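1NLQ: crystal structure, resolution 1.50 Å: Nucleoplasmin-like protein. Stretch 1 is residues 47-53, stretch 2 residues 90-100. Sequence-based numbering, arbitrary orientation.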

ATOM      1  N   GLU A  47     -15.599  -0.642  17.023  1.00 20.22           N
ATOM      2  CA  GLU A  47     -16.810  -0.532  16.234  1.00 20.22           C
ATOM      3  C   GLU A  47     -16.489  -0.609  14.751  1.00 20.22           C
ATOM      4  O   GLU A  47     -15.721   0.196  14.222  1.00 20.22           O
ATOM      5  CB  GLU A  47     -17.521   0.781  16.519  1.00 25.51           C
ATOM      6  CG  GLU A  47     -18.590   1.110  15.513  1.00 25.51           C
ATOM      7  CD  GLU A  47     -19.137   2.492  15.721  1.00 25.51           C
ATOM      8  OE1 GLU A  47     -19.858   2.673  16.723  1.00 25.51           O
ATOM      9  OE2 GLU A  47     -18.839   3.387  14.891  1.00 25.51           O
ATOM     10  N   PHE A  48     -17.085  -1.582  14.077  1.00 17.49           N
ATOM     11  CA  PHE A  48     -16.856  -1.730  12.655  1.00 17.49           C
ATOM     12  C   PHE A  48     -17.479  -0.587  11.883  1.00 17.49           C
ATOM     13  O   PHE A  48     -18.622  -0.201  12.127  1.00 17.49           O
ATOM     14  CB  PHE A  48     -17.430  -3.052  12.147  1.00 19.36           C
ATOM     15  CG  PHE A  48     -16.506  -4.213  12.315  1.00 19.36           C
ATOM     16  CD1 PHE A  48     -16.826  -5.260  13.173  1.00 19.36           C
ATOM     17  CD2 PHE A  48     -15.303  -4.263  11.615  1.00 19.36           C
ATOM     18  CE1 PHE A  48     -15.963  -6.339  13.332  1.00 19.36           C
ATOM     19  CE2 PHE A  48     -14.427  -5.344  11.770  1.00 19.36           C
ATOM     20  CZ  PHE A  48     -14.756  -6.381  12.626  1.00 19.36           C
ATOM     21  N   ASN A  49     -16.703  -0.041  10.956  1.00 16.68           N
ATOM     22  CA  ASN A  49     -17.156   1.039  10.095  1.00 16.68           C
ATOM     23  C   ASN A  49     -16.972   0.506   8.691  1.00 16.68           C
ATOM     24  O   ASN A  49     -15.862   0.171   8.291  1.00 16.68           O
ATOM     25  CB  ASN A  49     -16.317   2.295  10.321  1.00 16.12           C
ATOM     26  CG  ASN A  49     -16.865   3.160  11.439  1.00 16.12           C
ATOM     27  OD1 ASN A  49     -17.530   4.166  11.188  1.00 16.12           O
ATOM     28  ND2 ASN A  49     -16.604   2.763  12.676  1.00 16.12           N
ATOM     29  N   VAL A  50     -18.070   0.421   7.950  1.00 15.38           N
ATOM     30  CA  VAL A  50     -18.040  -0.121   6.603  1.00 15.38           C
ATOM     31  C   VAL A  50     -18.554   0.866   5.571  1.00 15.38           C
ATOM     32  O   VAL A  50     -19.642   1.421   5.720  1.00 15.38           O
ATOM     33  CB  VAL A  50     -18.892  -1.416   6.527  1.00 15.90           C
ATOM     34  CG1 VAL A  50     -18.844  -2.008   5.125  1.00 15.90           C
ATOM     35  CG2 VAL A  50     -18.379  -2.412   7.552  1.00 15.90           C
ATOM     36  N   VAL A  51     -17.755   1.080   4.531  1.00 15.60           N
ATOM     37  CA  VAL A  51     -18.117   1.979   3.445  1.00 15.60           C
ATOM     38  C   VAL A  51     -18.451   1.114   2.241  1.00 15.60           C
ATOM     39  O   VAL A  51     -17.689   0.229   1.874  1.00 15.60           O
ATOM     40  CB  VAL A  51     -16.958   2.924   3.068  1.00 17.63           C
ATOM     41  CG1 VAL A  51     -17.352   3.798   1.885  1.00 17.63           C
ATOM     42  CG2 VAL A  51     -16.581   3.788   4.258  1.00 17.63           C
ATOM     43  N   GLU A  52     -19.605   1.359   1.645  1.00 17.22           N
ATOM     44  CA  GLU A  52     -20.033   0.596   0.488  1.00 17.22           C
ATOM     45  C   GLU A  52     -20.027   1.508  -0.722  1.00 17.22           C
ATOM     46  O   GLU A  52     -20.450   2.660  -0.634  1.00 17.22           O
ATOM     47  CB  GLU A  52     -21.443   0.068   0.712  1.00 25.61           C
ATOM     48  CG  GLU A  52     -22.014  -0.665  -0.482  1.00 25.61           C
ATOM     49  CD  GLU A  52     -23.516  -0.746  -0.423  1.00 25.61           C
ATOM     50  OE1 GLU A  52     -24.053  -1.481   0.432  1.00 25.61           O
ATOM     51  OE2 GLU A  52     -24.159  -0.054  -1.237  1.00 25.61           O
ATOM     52  N   VAL A  53     -19.538   1.007  -1.849  1.00 17.29           N
ATOM     53  CA  VAL A  53     -19.514   1.811  -3.057  1.00 17.29           C
ATOM     54  C   VAL A  53     -20.638   1.325  -3.967  1.00 17.29           C
ATOM     55  O   VAL A  53     -20.927   0.131  -4.030  1.00 17.29           O
ATOM     56  CB  VAL A  53     -18.140   1.717  -3.795  1.00 18.22           C
ATOM     57  CG1 VAL A  53     -17.925   0.330  -4.362  1.00 18.22           C
ATOM     58  CG2 VAL A  53     -18.085   2.743  -4.915  1.00 18.22           C
TER
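Stretch 2 (90-100) LIKGSGPVYIH

Stretch 2 lies along stretch 1 first as a strand, then as a loop, then as a second strand. Residues 90-92 form a strand that runs roughly antiparallel to strand 48-53. The two axes come within 4.8 Å, with 136° between their directions. Residues 93-96 turn the chain, with a cis peptide bond before Pro96. Strand 97-100 then heads back at 38° to strand 48-53, with its axis 9.4 Å away at the closest point. It therefore packs through side chains rather than backbone pairing.

The first strand pairs through two backbone hydrogen bonds. Val50 N donates to Lys92 O at 2.9 Å, and Ile91 N donates to Val50 O at 3.0 Å. Val50 faces Lys92, but Val51 faces Leu90. The register shifts by one, so Ile91 sits in a beta bulge. Its phi/psi of -87/-4 breaks the extended run. Two CA-H...O contacts use the same acceptors: Asn49 CA to Lys92 O, 3.1 Å, and Leu90 CA to Val50 O, 3.5 Å.

Val50 and Lys92 share one face of the sheet, with Val50 CB and Lys92 CB 3.9 Å apart. The lysine chain is fully extended, all four chi angles t, and its end leads away. Ile91 has chi1 p, and the end of its side chain comes nearer to stretch 1. Ile91 CG1 lies 3.8 Å from Val50 CG1, and Ile91 CD1 reaches 3.8 Å from Glu52 OE1.

Val51 and Leu90 point to the other face. Here Val51 is a bump among three apolar side chains. Val51 CG2 is 4.2 Å from Leu90 CD1 and 3.8 Å from Val97 CG1. Val51 CG1 is 4.3 Å from Ile99 CD1. Val97 and Ile99 point toward stretch 1, while Tyr98 and His100 are out of reach.

The turn closes around the side chains of Glu47 and Asn49. Ser94 N donates to Glu47 OE2 at 2.9 Å, and Gly95 N donates to Asn49 OD1 at 2.7 Å. Asn49 ND2 donates to Glu47 OE2 at 3.2 Å, which ties the two acceptor side chains together, and to the backbone Glu47 O at 3.1 Å.

Gly93 leaves a hollow where a side chain would not fit. Gly93 CA lies 3.3 Å from Phe48 O and 3.6 Å from Asn49 OD1. A CB here would point toward stretch 1 and clash with Asn49 CG and Phe48 O. The backbone angles of Gly93, 96/169, by themselves also call for glycine. Gly95 has positive phi, which favours glycine too.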

ATOM      1  N   LEU A  90     -21.841   4.984   4.226  1.00 21.09           N
ATOM      2  CA  LEU A  90     -21.394   4.389   5.478  1.00 21.09           C
ATOM      3  C   LEU A  90     -22.553   3.508   5.935  1.00 21.09           C
ATOM      4  O   LEU A  90     -23.489   3.984   6.575  1.00 21.09           O
ATOM      5  CB  LEU A  90     -21.106   5.484   6.503  1.00 17.58           C
ATOM      6  CG  LEU A  90     -20.471   5.047   7.826  1.00 17.58           C
ATOM      7  CD1 LEU A  90     -19.102   4.418   7.576  1.00 17.58           C
ATOM      8  CD2 LEU A  90     -20.325   6.271   8.728  1.00 17.58           C
ATOM      9  N   ILE A  91     -22.491   2.224   5.590  1.00 16.68           N
ATOM     10  CA  ILE A  91     -23.563   1.288   5.929  1.00 16.68           C
ATOM     11  C   ILE A  91     -23.454   0.634   7.310  1.00 16.68           C
ATOM     12  O   ILE A  91     -24.351  -0.115   7.719  1.00 16.68           O
ATOM     13  CB  ILE A  91     -23.692   0.179   4.855  1.00 16.57           C
ATOM     14  CG1 ILE A  91     -22.403  -0.645   4.788  1.00 16.57           C
ATOM     15  CG2 ILE A  91     -23.986   0.800   3.495  1.00 16.57           C
ATOM     16  CD1 ILE A  91     -22.506  -1.869   3.897  1.00 16.57           C
ATOM     17  N   LYS A  92     -22.359   0.907   8.019  1.00 16.91           N
ATOM     18  CA  LYS A  92     -22.153   0.370   9.367  1.00 16.91           C
ATOM     19  C   LYS A  92     -21.155   1.271  10.091  1.00 16.91           C
ATOM     20  O   LYS A  92     -20.135   1.665   9.514  1.00 16.91           O
ATOM     21  CB  LYS A  92     -21.609  -1.059   9.310  1.00 32.64           C
ATOM     22  CG  LYS A  92     -21.731  -1.842  10.608  1.00 32.64           C
ATOM     23  CD  LYS A  92     -21.339  -3.306  10.398  1.00 32.64           C
ATOM     24  CE  LYS A  92     -21.906  -4.206  11.501  1.00 32.64           C
ATOM     25  NZ  LYS A  92     -21.812  -5.653  11.136  1.00 32.64           N
ATOM     26  N   GLY A  93     -21.450   1.595  11.345  1.00 18.82           N
ATOM     27  CA  GLY A  93     -20.571   2.463  12.111  1.00 18.82           C
ATOM     28  C   GLY A  93     -21.029   3.913  12.056  1.00 18.82           C
ATOM     29  O   GLY A  93     -21.900   4.269  11.261  1.00 18.82           O
ATOM     30  N   SER A  94     -20.440   4.761  12.890  1.00 17.82           N
ATOM     31  CA  SER A  94     -20.831   6.162  12.905  1.00 17.82           C
ATOM     32  C   SER A  94     -19.733   7.086  12.412  1.00 17.82           C
ATOM     33  O   SER A  94     -19.927   8.297  12.303  1.00 17.82           O
ATOM     34  CB  SER A  94     -21.281   6.573  14.308  1.00 22.01           C
ATOM     35  OG  SER A  94     -22.447   5.847  14.665  1.00 22.01           O
ATOM     36  N   GLY A  95     -18.586   6.504  12.091  1.00 19.24           N
ATOM     37  CA  GLY A  95     -17.475   7.291  11.598  1.00 19.24           C
ATOM     38  C   GLY A  95     -16.877   8.218  12.645  1.00 19.24           C
ATOM     39  O   GLY A  95     -16.957   7.946  13.837  1.00 19.24           O
ATOM     40  N   PRO A  96     -16.276   9.339  12.222  1.00 17.09           N
ATOM     41  CA  PRO A  96     -16.165   9.716  10.813  1.00 17.09           C
ATOM     42  C   PRO A  96     -15.185   8.873  10.004  1.00 17.09           C
ATOM     43  O   PRO A  96     -14.274   8.250  10.549  1.00 17.09           O
ATOM     44  CB  PRO A  96     -15.749  11.186  10.879  1.00 21.14           C
ATOM     45  CG  PRO A  96     -14.966  11.258  12.146  1.00 21.14           C
ATOM     46  CD  PRO A  96     -15.723  10.387  13.103  1.00 21.14           C
ATOM     47  N   VAL A  97     -15.417   8.843   8.697  1.00 17.06           N
ATOM     48  CA  VAL A  97     -14.556   8.128   7.771  1.00 17.06           C
ATOM     49  C   VAL A  97     -14.223   9.104   6.644  1.00 17.06           C
ATOM     50  O   VAL A  97     -15.104   9.792   6.123  1.00 17.06           O
ATOM     51  CB  VAL A  97     -15.254   6.881   7.186  1.00 15.23           C
ATOM     52  CG1 VAL A  97     -14.362   6.228   6.133  1.00 15.23           C
ATOM     53  CG2 VAL A  97     -15.551   5.896   8.300  1.00 15.23           C
ATOM     54  N   TYR A  98     -12.949   9.180   6.282  1.00 15.72           N
ATOM     55  CA  TYR A  98     -12.524  10.085   5.229  1.00 15.72           C
ATOM     56  C   TYR A  98     -12.141   9.303   3.972  1.00 15.72           C
ATOM     57  O   TYR A  98     -11.479   8.270   4.051  1.00 15.72           O
ATOM     58  CB  TYR A  98     -11.329  10.919   5.706  1.00 17.99           C
ATOM     59  CG  TYR A  98     -11.465  11.433   7.120  1.00 17.99           C
ATOM     60  CD1 TYR A  98     -10.663  10.927   8.147  1.00 17.99           C
ATOM     61  CD2 TYR A  98     -12.399  12.423   7.440  1.00 17.99           C
ATOM     62  CE1 TYR A  98     -10.785  11.395   9.452  1.00 17.99           C
ATOM     63  CE2 TYR A  98     -12.524  12.892   8.749  1.00 17.99           C
ATOM     64  CZ  TYR A  98     -11.718  12.373   9.741  1.00 17.99           C
ATOM     65  OH  TYR A  98     -11.857  12.827  11.037  1.00 17.99           O
ATOM     66  N   ILE A  99     -12.568   9.797   2.817  1.00 13.47           N
ATOM     67  CA  ILE A  99     -12.247   9.150   1.547  1.00 13.47           C
ATOM     68  C   ILE A  99     -11.352  10.103   0.762  1.00 13.47           C
ATOM     69  O   ILE A  99     -11.734  11.251   0.510  1.00 13.47           O
ATOM     70  CB  ILE A  99     -13.530   8.844   0.739  1.00 15.25           C
ATOM     71  CG1 ILE A  99     -14.425   7.891   1.535  1.00 15.25           C
ATOM     72  CG2 ILE A  99     -13.171   8.212  -0.593  1.00 15.25           C
ATOM     73  CD1 ILE A  99     -15.782   7.629   0.897  1.00 15.25           C
ATOM     74  N   HIS A 100     -10.159   9.637   0.396  1.00 13.21           N
ATOM     75  CA  HIS A 100      -9.199  10.456  -0.339  1.00 13.21           C
ATOM     76  C   HIS A 100      -8.836   9.881  -1.702  1.00 13.21           C
ATOM     77  O   HIS A 100      -8.741   8.668  -1.874  1.00 13.21           O
ATOM     78  CB  HIS A 100      -7.904  10.606   0.461  1.00 13.25           C
ATOM     79  CG  HIS A 100      -8.105  11.065   1.871  1.00 13.25           C
ATOM     80  ND1 HIS A 100      -7.696  10.322   2.955  1.00 13.25           N
ATOM     81  CD2 HIS A 100      -8.652  12.198   2.375  1.00 13.25           C
ATOM     82  CE1 HIS A 100      -7.981  10.974   4.067  1.00 13.25           C
ATOM     83  NE2 HIS A 100      -8.561  12.115   3.743  1.00 13.25           N
TER